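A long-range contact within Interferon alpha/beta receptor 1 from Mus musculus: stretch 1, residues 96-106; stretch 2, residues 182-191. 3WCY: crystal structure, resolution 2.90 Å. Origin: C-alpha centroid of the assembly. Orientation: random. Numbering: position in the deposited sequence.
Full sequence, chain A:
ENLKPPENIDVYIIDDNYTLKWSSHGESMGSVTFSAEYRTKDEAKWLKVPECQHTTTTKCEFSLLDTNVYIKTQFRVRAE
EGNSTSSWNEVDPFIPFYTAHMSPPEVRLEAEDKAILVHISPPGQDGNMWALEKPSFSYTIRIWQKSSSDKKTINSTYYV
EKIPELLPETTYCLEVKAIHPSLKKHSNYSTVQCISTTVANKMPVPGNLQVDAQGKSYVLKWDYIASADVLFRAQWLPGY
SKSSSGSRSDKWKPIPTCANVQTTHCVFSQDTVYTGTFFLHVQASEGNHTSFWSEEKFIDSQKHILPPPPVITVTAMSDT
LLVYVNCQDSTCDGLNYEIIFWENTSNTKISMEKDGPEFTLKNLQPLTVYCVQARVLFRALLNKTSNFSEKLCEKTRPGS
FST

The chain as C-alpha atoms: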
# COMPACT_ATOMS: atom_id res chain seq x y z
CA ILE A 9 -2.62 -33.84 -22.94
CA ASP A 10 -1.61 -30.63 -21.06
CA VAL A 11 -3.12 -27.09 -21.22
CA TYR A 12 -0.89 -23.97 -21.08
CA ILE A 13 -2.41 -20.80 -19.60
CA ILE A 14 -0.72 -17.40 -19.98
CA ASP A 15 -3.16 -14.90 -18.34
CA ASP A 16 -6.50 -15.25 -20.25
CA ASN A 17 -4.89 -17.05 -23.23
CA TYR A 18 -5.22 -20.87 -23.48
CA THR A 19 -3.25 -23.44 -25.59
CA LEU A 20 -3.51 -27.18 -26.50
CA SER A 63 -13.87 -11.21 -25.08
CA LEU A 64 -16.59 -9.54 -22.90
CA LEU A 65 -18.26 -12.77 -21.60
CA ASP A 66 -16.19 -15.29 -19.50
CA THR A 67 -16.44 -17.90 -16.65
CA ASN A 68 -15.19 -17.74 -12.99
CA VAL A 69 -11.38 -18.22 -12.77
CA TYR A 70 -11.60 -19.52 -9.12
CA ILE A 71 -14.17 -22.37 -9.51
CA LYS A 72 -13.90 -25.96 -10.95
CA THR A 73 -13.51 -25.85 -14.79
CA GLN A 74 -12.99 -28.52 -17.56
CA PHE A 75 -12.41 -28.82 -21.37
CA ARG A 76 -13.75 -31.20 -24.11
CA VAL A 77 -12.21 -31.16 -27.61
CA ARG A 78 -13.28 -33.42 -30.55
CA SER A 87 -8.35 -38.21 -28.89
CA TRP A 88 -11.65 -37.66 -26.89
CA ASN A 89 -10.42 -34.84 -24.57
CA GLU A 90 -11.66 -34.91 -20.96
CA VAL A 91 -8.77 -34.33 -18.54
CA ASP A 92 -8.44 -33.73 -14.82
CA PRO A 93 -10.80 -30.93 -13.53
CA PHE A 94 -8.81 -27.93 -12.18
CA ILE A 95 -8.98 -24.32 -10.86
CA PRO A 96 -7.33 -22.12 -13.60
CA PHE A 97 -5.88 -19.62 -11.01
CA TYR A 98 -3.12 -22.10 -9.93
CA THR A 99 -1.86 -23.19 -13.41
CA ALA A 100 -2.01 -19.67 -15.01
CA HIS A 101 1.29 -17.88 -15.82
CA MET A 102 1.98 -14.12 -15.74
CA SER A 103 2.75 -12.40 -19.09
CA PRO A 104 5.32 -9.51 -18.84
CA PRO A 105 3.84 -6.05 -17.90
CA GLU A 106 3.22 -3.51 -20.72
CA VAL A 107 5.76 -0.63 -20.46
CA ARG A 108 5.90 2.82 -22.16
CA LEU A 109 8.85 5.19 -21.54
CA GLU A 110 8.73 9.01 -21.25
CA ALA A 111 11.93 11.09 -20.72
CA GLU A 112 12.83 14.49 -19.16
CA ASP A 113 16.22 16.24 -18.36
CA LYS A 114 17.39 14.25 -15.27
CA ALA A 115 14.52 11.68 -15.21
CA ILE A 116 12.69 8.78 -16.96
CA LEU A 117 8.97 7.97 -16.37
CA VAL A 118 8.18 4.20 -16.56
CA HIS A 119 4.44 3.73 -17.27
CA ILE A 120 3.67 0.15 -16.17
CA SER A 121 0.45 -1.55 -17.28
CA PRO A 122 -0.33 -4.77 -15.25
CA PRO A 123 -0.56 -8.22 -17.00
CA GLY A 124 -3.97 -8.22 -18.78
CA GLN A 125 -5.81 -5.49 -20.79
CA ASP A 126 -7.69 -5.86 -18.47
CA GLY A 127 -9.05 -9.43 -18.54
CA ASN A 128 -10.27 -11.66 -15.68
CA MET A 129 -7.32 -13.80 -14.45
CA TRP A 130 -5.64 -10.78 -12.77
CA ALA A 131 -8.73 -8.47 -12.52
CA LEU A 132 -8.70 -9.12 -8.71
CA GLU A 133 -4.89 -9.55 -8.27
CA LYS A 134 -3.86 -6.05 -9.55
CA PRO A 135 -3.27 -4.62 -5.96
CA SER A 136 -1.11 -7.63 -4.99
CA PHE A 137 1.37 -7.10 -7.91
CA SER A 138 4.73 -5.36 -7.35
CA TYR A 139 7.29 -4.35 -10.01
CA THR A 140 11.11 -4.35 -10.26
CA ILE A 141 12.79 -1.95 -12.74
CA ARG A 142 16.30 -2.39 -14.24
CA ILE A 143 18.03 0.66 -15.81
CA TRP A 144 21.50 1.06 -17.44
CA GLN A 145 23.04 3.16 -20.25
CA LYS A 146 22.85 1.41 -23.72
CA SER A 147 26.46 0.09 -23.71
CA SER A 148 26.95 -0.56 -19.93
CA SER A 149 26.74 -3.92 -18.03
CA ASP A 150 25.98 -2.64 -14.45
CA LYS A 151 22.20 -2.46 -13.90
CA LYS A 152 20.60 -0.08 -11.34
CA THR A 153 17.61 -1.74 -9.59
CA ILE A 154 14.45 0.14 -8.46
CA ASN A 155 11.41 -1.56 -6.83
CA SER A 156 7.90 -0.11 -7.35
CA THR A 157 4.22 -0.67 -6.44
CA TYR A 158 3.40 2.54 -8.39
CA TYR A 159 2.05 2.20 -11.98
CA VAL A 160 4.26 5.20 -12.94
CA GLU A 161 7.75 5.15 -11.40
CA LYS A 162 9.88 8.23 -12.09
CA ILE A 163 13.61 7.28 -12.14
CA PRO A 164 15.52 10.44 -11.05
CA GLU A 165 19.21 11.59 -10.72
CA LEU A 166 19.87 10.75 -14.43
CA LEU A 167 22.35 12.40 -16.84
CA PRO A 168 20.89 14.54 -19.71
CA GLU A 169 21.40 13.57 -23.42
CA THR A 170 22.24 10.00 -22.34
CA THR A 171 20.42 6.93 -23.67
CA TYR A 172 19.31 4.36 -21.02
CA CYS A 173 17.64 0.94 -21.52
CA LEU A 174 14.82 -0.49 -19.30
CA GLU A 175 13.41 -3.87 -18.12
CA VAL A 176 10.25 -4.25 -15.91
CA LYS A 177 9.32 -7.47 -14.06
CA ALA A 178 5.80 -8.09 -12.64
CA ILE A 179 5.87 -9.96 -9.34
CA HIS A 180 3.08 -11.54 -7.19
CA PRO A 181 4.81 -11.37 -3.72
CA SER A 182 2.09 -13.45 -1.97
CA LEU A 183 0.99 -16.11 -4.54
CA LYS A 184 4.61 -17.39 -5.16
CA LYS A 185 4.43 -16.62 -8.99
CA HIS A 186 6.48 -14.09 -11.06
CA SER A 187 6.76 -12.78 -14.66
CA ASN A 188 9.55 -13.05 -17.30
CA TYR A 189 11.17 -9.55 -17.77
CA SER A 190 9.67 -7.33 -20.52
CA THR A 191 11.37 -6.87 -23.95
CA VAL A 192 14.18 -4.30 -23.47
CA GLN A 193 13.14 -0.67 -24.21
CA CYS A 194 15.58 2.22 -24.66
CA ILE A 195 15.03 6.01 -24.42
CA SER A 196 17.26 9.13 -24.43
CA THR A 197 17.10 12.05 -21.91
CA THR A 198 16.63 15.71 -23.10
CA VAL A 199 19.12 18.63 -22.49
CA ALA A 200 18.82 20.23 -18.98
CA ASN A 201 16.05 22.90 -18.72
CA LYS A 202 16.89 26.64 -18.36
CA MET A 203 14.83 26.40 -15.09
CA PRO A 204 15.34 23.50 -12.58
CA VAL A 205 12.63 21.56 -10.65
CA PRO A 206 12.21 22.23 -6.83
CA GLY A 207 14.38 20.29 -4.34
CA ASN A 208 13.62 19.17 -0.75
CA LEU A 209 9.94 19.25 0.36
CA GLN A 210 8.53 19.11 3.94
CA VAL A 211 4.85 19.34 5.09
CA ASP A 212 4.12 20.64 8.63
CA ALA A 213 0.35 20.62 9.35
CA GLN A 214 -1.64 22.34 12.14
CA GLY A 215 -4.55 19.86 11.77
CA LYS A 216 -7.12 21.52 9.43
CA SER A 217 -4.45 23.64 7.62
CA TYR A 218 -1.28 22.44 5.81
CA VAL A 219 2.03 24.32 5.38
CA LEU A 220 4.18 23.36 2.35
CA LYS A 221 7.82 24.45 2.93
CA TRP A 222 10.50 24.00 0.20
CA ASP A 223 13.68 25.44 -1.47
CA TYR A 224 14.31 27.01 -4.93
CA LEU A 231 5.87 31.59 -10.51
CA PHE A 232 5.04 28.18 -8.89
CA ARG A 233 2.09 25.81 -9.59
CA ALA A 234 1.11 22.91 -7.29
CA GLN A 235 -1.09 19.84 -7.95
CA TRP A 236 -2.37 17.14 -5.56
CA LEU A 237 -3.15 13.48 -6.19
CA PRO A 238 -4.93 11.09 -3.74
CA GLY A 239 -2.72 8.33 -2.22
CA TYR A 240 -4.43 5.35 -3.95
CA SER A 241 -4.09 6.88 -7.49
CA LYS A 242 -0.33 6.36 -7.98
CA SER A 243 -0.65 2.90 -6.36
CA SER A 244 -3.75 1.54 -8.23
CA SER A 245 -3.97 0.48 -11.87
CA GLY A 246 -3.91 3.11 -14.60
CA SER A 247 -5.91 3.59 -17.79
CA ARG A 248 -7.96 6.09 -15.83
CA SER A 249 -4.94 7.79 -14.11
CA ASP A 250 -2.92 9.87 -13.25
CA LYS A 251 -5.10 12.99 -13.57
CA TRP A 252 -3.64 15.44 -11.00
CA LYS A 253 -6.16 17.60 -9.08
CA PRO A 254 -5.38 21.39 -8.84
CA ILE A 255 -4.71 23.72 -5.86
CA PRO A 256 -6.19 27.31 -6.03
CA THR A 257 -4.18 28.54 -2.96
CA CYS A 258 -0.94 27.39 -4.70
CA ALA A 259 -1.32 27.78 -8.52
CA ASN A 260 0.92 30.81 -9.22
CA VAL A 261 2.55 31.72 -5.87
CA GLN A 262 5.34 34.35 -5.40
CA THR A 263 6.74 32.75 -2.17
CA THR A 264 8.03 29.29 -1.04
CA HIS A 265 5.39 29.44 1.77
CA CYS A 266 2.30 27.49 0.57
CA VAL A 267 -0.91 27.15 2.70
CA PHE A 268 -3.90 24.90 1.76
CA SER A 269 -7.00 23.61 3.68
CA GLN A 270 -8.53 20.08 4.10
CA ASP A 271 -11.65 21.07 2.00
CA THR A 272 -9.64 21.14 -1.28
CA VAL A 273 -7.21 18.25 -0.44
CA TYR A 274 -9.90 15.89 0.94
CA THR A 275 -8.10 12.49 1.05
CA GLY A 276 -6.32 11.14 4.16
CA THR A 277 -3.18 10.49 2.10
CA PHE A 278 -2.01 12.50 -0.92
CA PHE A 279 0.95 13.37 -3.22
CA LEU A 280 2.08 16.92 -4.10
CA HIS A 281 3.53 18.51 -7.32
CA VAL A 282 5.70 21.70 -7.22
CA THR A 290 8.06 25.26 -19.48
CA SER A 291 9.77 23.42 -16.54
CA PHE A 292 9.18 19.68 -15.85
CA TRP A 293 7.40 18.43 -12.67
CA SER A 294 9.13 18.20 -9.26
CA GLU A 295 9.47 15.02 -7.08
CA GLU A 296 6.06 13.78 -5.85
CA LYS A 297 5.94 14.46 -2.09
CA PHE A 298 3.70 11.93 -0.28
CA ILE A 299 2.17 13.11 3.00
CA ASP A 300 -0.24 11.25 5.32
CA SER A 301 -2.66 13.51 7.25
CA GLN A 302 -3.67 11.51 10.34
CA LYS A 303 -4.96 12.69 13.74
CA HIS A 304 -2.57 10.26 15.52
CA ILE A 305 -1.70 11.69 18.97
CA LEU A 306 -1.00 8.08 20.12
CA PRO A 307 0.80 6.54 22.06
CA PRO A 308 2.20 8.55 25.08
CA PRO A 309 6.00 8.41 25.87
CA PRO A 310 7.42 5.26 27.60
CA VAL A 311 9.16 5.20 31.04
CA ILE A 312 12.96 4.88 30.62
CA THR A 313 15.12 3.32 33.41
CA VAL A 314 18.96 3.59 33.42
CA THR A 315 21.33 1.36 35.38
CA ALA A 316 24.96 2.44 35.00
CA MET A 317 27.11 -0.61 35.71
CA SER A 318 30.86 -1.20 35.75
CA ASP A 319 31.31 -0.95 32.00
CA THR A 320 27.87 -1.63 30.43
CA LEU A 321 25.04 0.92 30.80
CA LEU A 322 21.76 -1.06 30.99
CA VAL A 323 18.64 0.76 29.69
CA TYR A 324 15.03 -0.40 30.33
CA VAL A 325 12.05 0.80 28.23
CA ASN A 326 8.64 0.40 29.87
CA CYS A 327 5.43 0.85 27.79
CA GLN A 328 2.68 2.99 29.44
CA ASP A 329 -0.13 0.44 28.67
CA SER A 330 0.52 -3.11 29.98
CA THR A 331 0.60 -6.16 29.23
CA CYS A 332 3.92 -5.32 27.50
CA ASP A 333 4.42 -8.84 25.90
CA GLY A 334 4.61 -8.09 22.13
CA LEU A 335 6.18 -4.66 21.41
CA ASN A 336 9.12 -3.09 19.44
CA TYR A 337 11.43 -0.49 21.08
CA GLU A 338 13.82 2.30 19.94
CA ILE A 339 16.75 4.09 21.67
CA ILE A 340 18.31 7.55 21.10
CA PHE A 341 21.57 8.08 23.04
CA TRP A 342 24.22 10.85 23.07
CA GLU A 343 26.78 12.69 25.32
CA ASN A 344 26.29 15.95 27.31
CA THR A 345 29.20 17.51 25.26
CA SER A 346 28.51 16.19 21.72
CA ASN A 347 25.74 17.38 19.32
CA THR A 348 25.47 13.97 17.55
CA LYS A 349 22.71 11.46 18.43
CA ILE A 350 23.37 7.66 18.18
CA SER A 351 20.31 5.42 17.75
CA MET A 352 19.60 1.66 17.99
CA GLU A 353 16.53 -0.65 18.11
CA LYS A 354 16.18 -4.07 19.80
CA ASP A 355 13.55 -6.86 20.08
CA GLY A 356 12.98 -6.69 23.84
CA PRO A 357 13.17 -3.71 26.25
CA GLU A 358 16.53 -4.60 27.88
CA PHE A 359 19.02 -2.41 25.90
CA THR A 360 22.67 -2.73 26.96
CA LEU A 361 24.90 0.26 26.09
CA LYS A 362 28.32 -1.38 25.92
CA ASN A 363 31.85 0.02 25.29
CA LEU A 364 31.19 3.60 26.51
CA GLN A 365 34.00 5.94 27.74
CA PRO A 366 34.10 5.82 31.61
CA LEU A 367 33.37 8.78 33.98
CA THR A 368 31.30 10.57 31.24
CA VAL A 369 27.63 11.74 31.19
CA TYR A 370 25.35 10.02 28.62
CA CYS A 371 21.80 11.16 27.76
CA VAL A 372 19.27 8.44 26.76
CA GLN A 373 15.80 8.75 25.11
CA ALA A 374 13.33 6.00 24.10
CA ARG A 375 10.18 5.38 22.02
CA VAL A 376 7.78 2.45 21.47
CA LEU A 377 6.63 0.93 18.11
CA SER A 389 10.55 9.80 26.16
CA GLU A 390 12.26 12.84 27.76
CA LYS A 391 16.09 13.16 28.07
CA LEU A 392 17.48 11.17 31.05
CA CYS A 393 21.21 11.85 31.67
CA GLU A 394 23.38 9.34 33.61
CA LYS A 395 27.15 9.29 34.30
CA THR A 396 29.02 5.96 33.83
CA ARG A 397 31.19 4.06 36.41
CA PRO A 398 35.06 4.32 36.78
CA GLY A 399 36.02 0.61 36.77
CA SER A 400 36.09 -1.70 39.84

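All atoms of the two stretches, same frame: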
# COMPACT_ATOMS: atom_id res chain seq x y z
N PRO A 96 -8.33 -22.79 -12.74
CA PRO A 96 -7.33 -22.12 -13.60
C PRO A 96 -6.34 -21.15 -12.94
O PRO A 96 -5.25 -20.94 -13.48
CB PRO A 96 -8.17 -21.44 -14.69
CG PRO A 96 -9.55 -21.39 -14.15
CD PRO A 96 -9.70 -22.57 -13.25
N PHE A 97 -6.69 -20.58 -11.77
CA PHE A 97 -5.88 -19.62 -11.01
C PHE A 97 -4.53 -20.16 -10.49
O PHE A 97 -3.65 -19.37 -10.18
CB PHE A 97 -6.73 -18.99 -9.89
CG PHE A 97 -6.08 -17.93 -9.03
CD1 PHE A 97 -5.53 -16.79 -9.61
CD2 PHE A 97 -6.05 -18.05 -7.65
CE1 PHE A 97 -4.93 -15.80 -8.82
CE2 PHE A 97 -5.47 -17.06 -6.86
CZ PHE A 97 -4.91 -15.94 -7.45
N TYR A 98 -4.37 -21.50 -10.40
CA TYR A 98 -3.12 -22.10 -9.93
C TYR A 98 -2.14 -22.42 -11.08
O TYR A 98 -0.93 -22.32 -10.90
CB TYR A 98 -3.39 -23.36 -9.08
CG TYR A 98 -4.20 -23.14 -7.82
CD1 TYR A 98 -3.67 -22.45 -6.74
CD2 TYR A 98 -5.46 -23.72 -7.67
CE1 TYR A 98 -4.40 -22.27 -5.56
CE2 TYR A 98 -6.19 -23.56 -6.50
CZ TYR A 98 -5.66 -22.84 -5.44
OH TYR A 98 -6.38 -22.68 -4.28
N THR A 99 -2.67 -22.82 -12.24
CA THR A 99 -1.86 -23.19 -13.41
C THR A 99 -1.53 -22.01 -14.35
O THR A 99 -0.68 -22.17 -15.23
CB THR A 99 -2.49 -24.37 -14.17
OG1 THR A 99 -3.87 -24.10 -14.44
CG2 THR A 99 -2.33 -25.70 -13.44
N ALA A 100 -2.20 -20.86 -14.17
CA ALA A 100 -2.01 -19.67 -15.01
C ALA A 100 -0.70 -18.93 -14.75
O ALA A 100 -0.35 -18.67 -13.60
CB ALA A 100 -3.19 -18.72 -14.87
N HIS A 101 0.02 -18.61 -15.84
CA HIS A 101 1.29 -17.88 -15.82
C HIS A 101 1.04 -16.39 -16.00
O HIS A 101 -0.01 -15.99 -16.51
CB HIS A 101 2.20 -18.38 -16.95
CG HIS A 101 2.75 -19.76 -16.74
ND1 HIS A 101 4.01 -19.96 -16.23
CD2 HIS A 101 2.17 -20.96 -16.99
CE1 HIS A 101 4.18 -21.27 -16.18
NE2 HIS A 101 3.10 -21.92 -16.63
N MET A 102 2.03 -15.58 -15.62
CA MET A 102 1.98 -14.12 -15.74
C MET A 102 2.78 -13.64 -16.95
O MET A 102 4.00 -13.84 -17.00
CB MET A 102 2.54 -13.47 -14.48
CG MET A 102 1.52 -13.28 -13.41
SD MET A 102 2.34 -12.93 -11.85
CE MET A 102 2.96 -11.31 -12.17
N SER A 103 2.10 -12.97 -17.91
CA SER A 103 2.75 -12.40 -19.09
C SER A 103 3.51 -11.14 -18.64
O SER A 103 3.12 -10.57 -17.63
CB SER A 103 1.71 -12.05 -20.16
OG SER A 103 0.88 -10.98 -19.74
N PRO A 104 4.60 -10.71 -19.31
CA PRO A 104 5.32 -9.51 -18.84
C PRO A 104 4.44 -8.24 -18.81
O PRO A 104 3.47 -8.17 -19.58
CB PRO A 104 6.50 -9.39 -19.80
CG PRO A 104 6.63 -10.74 -20.44
CD PRO A 104 5.24 -11.26 -20.53
N PRO A 105 4.70 -7.25 -17.92
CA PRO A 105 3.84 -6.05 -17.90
C PRO A 105 4.11 -5.12 -19.09
O PRO A 105 5.26 -5.02 -19.54
CB PRO A 105 4.19 -5.39 -16.57
CG PRO A 105 5.57 -5.81 -16.28
CD PRO A 105 5.79 -7.15 -16.93
N GLU A 106 3.06 -4.45 -19.61
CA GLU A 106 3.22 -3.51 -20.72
C GLU A 106 3.92 -2.23 -20.19
O GLU A 106 3.52 -1.69 -19.16
CB GLU A 106 1.86 -3.21 -21.39
CG GLU A 106 1.98 -2.53 -22.74
CD GLU A 106 0.67 -2.15 -23.40
OE1 GLU A 106 0.33 -2.76 -24.45
OE2 GLU A 106 -0.02 -1.23 -22.90
N SER A 182 2.83 -12.57 -2.88
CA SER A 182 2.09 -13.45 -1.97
C SER A 182 1.73 -14.81 -2.57
O SER A 182 1.79 -15.82 -1.86
CB SER A 182 0.84 -12.74 -1.44
OG SER A 182 1.20 -11.56 -0.73
N LEU A 183 1.38 -14.86 -3.87
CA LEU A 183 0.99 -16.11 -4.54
C LEU A 183 2.16 -16.81 -5.24
O LEU A 183 1.95 -17.46 -6.27
CB LEU A 183 -0.18 -15.87 -5.50
CG LEU A 183 -1.11 -17.05 -5.73
CD1 LEU A 183 -2.38 -16.92 -4.93
CD2 LEU A 183 -1.45 -17.19 -7.20
N LYS A 184 3.39 -16.72 -4.67
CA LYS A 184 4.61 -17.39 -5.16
C LYS A 184 5.10 -16.93 -6.57
O LYS A 184 6.27 -16.58 -6.72
CB LYS A 184 4.41 -18.92 -5.10
CG LYS A 184 5.68 -19.75 -4.94
CD LYS A 184 5.35 -21.19 -4.52
CE LYS A 184 4.58 -21.98 -5.56
NZ LYS A 184 4.19 -23.33 -5.07
N LYS A 185 4.20 -16.96 -7.58
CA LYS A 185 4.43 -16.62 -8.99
C LYS A 185 5.15 -15.29 -9.30
O LYS A 185 5.19 -14.38 -8.47
CB LYS A 185 3.15 -16.78 -9.81
CG LYS A 185 2.86 -18.23 -10.18
CD LYS A 185 1.66 -18.80 -9.42
CE LYS A 185 0.43 -18.90 -10.28
NZ LYS A 185 0.55 -19.96 -11.32
N HIS A 186 5.72 -15.22 -10.52
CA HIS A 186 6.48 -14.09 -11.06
C HIS A 186 6.40 -14.07 -12.59
O HIS A 186 5.96 -15.05 -13.21
CB HIS A 186 7.94 -14.14 -10.57
CG HIS A 186 8.61 -15.46 -10.82
ND1 HIS A 186 8.44 -16.52 -9.95
CD2 HIS A 186 9.41 -15.85 -11.84
CE1 HIS A 186 9.14 -17.52 -10.46
NE2 HIS A 186 9.74 -17.16 -11.60
N SER A 187 6.80 -12.95 -13.21
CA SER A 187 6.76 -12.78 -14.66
C SER A 187 8.16 -12.69 -15.29
O SER A 187 9.09 -12.16 -14.66
CB SER A 187 5.98 -11.51 -15.00
OG SER A 187 5.35 -11.59 -16.27
N ASN A 188 8.30 -13.17 -16.54
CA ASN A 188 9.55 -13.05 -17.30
C ASN A 188 9.70 -11.55 -17.60
O ASN A 188 8.70 -10.92 -17.91
CB ASN A 188 9.48 -13.84 -18.62
CG ASN A 188 9.60 -15.35 -18.51
OD1 ASN A 188 10.03 -15.91 -17.49
ND2 ASN A 188 9.25 -16.04 -19.59
N TYR A 189 10.93 -10.98 -17.49
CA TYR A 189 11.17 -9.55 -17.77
C TYR A 189 10.64 -9.14 -19.15
O TYR A 189 10.64 -9.95 -20.08
CB TYR A 189 12.67 -9.23 -17.70
CG TYR A 189 13.18 -8.79 -16.34
CD1 TYR A 189 13.79 -9.70 -15.48
CD2 TYR A 189 13.13 -7.46 -15.95
CE1 TYR A 189 14.31 -9.30 -14.25
CE2 TYR A 189 13.64 -7.04 -14.72
CZ TYR A 189 14.23 -7.97 -13.87
OH TYR A 189 14.72 -7.58 -12.64
N SER A 190 10.19 -7.88 -19.27
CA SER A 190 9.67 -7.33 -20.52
C SER A 190 10.79 -7.19 -21.57
O SER A 190 11.97 -7.19 -21.21
CB SER A 190 9.02 -5.98 -20.26
OG SER A 190 9.89 -5.11 -19.57
N THR A 191 10.41 -7.08 -22.87
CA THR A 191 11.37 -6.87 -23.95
C THR A 191 12.07 -5.55 -23.64
O THR A 191 11.39 -4.60 -23.22
CB THR A 191 10.68 -6.86 -25.33
OG1 THR A 191 10.09 -8.14 -25.58
CG2 THR A 191 11.62 -6.54 -26.45

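The strongest polar contact is made by the amino group of Lys 185. Its NZ donates one hydrogen bond to Tyr 98 O at 2.8 Å and a second to Ala 100 O, also at 2.8 Å. Both acceptors are backbone carbonyls, so the ammonium is held by peptide oxygens rather than by an acidic side chain. Within stretch 1, a weak bond of 3.1 Å runs from Ala 100 N to Pro 96 O, near the two acceptors. A long, flexible side chain with several protons at its tip suits this place. The CA-to-CB bond of Lys 185 points toward stretch 1, and chi2 and chi3 lie between the usual wells at 109° and 105°. Lys 185 is also the residue most covered by the opposing stretch, at 81 Å².

The second polar site is the hydroxyl of Ser 187. Its OG lies 2.7 Å from Met 102 O and 2.8 Å from Ser 103 O. The hydroxyl has one proton, and the geometry does not settle which carbonyl receives it. Ser 187 OG also sits 3.3 Å from Pro 104 N, but a proline nitrogen has no hydrogen to share, so this is simple proximity. The CA-to-CB bond of Ser 187 points toward stretch 1. The side chain is small, and here Met 102 CA and Ser 187 CA are 5.1 Å apart.

Around these sites the contact is packing. The CA-to-CB bond of Met 102 points toward stretch 2, and the residue is buried, with 74 Å² covered by that stretch. Its CB is 4.0 Å from His 186 O, and its SD is 4.4 Å from Lys 185 CB. The sulfur thus comes near the base of the lysine side chain, whose amino end is bonded to stretch 1 carbonyls.

At one end of the contact, Phe 97 meets Leu 183. Phe 97 CE2 approaches Leu 183 CD1 to 3.6 Å, with the methyl oblique to the ring. The CA-to-CB bond of Phe 97 points sideways, but the end of the side chain, in the t rotamer, comes nearer to stretch 2. Both residues are buried, as suits their apolar side chains.

At the other end, the CA-to-CB bond of Pro 104 points toward stretch 2. Its CG is 3.3 Å from Asn 188 O, and its CB is 3.8 Å from Ser 190 CA. Pro 105 O lies 3.9 Å from Ser 190 CB. The OG of Ser 190 is hydrogen-bonded elsewhere in the structure. Together the two stretches bury 543 Å², both sides summed.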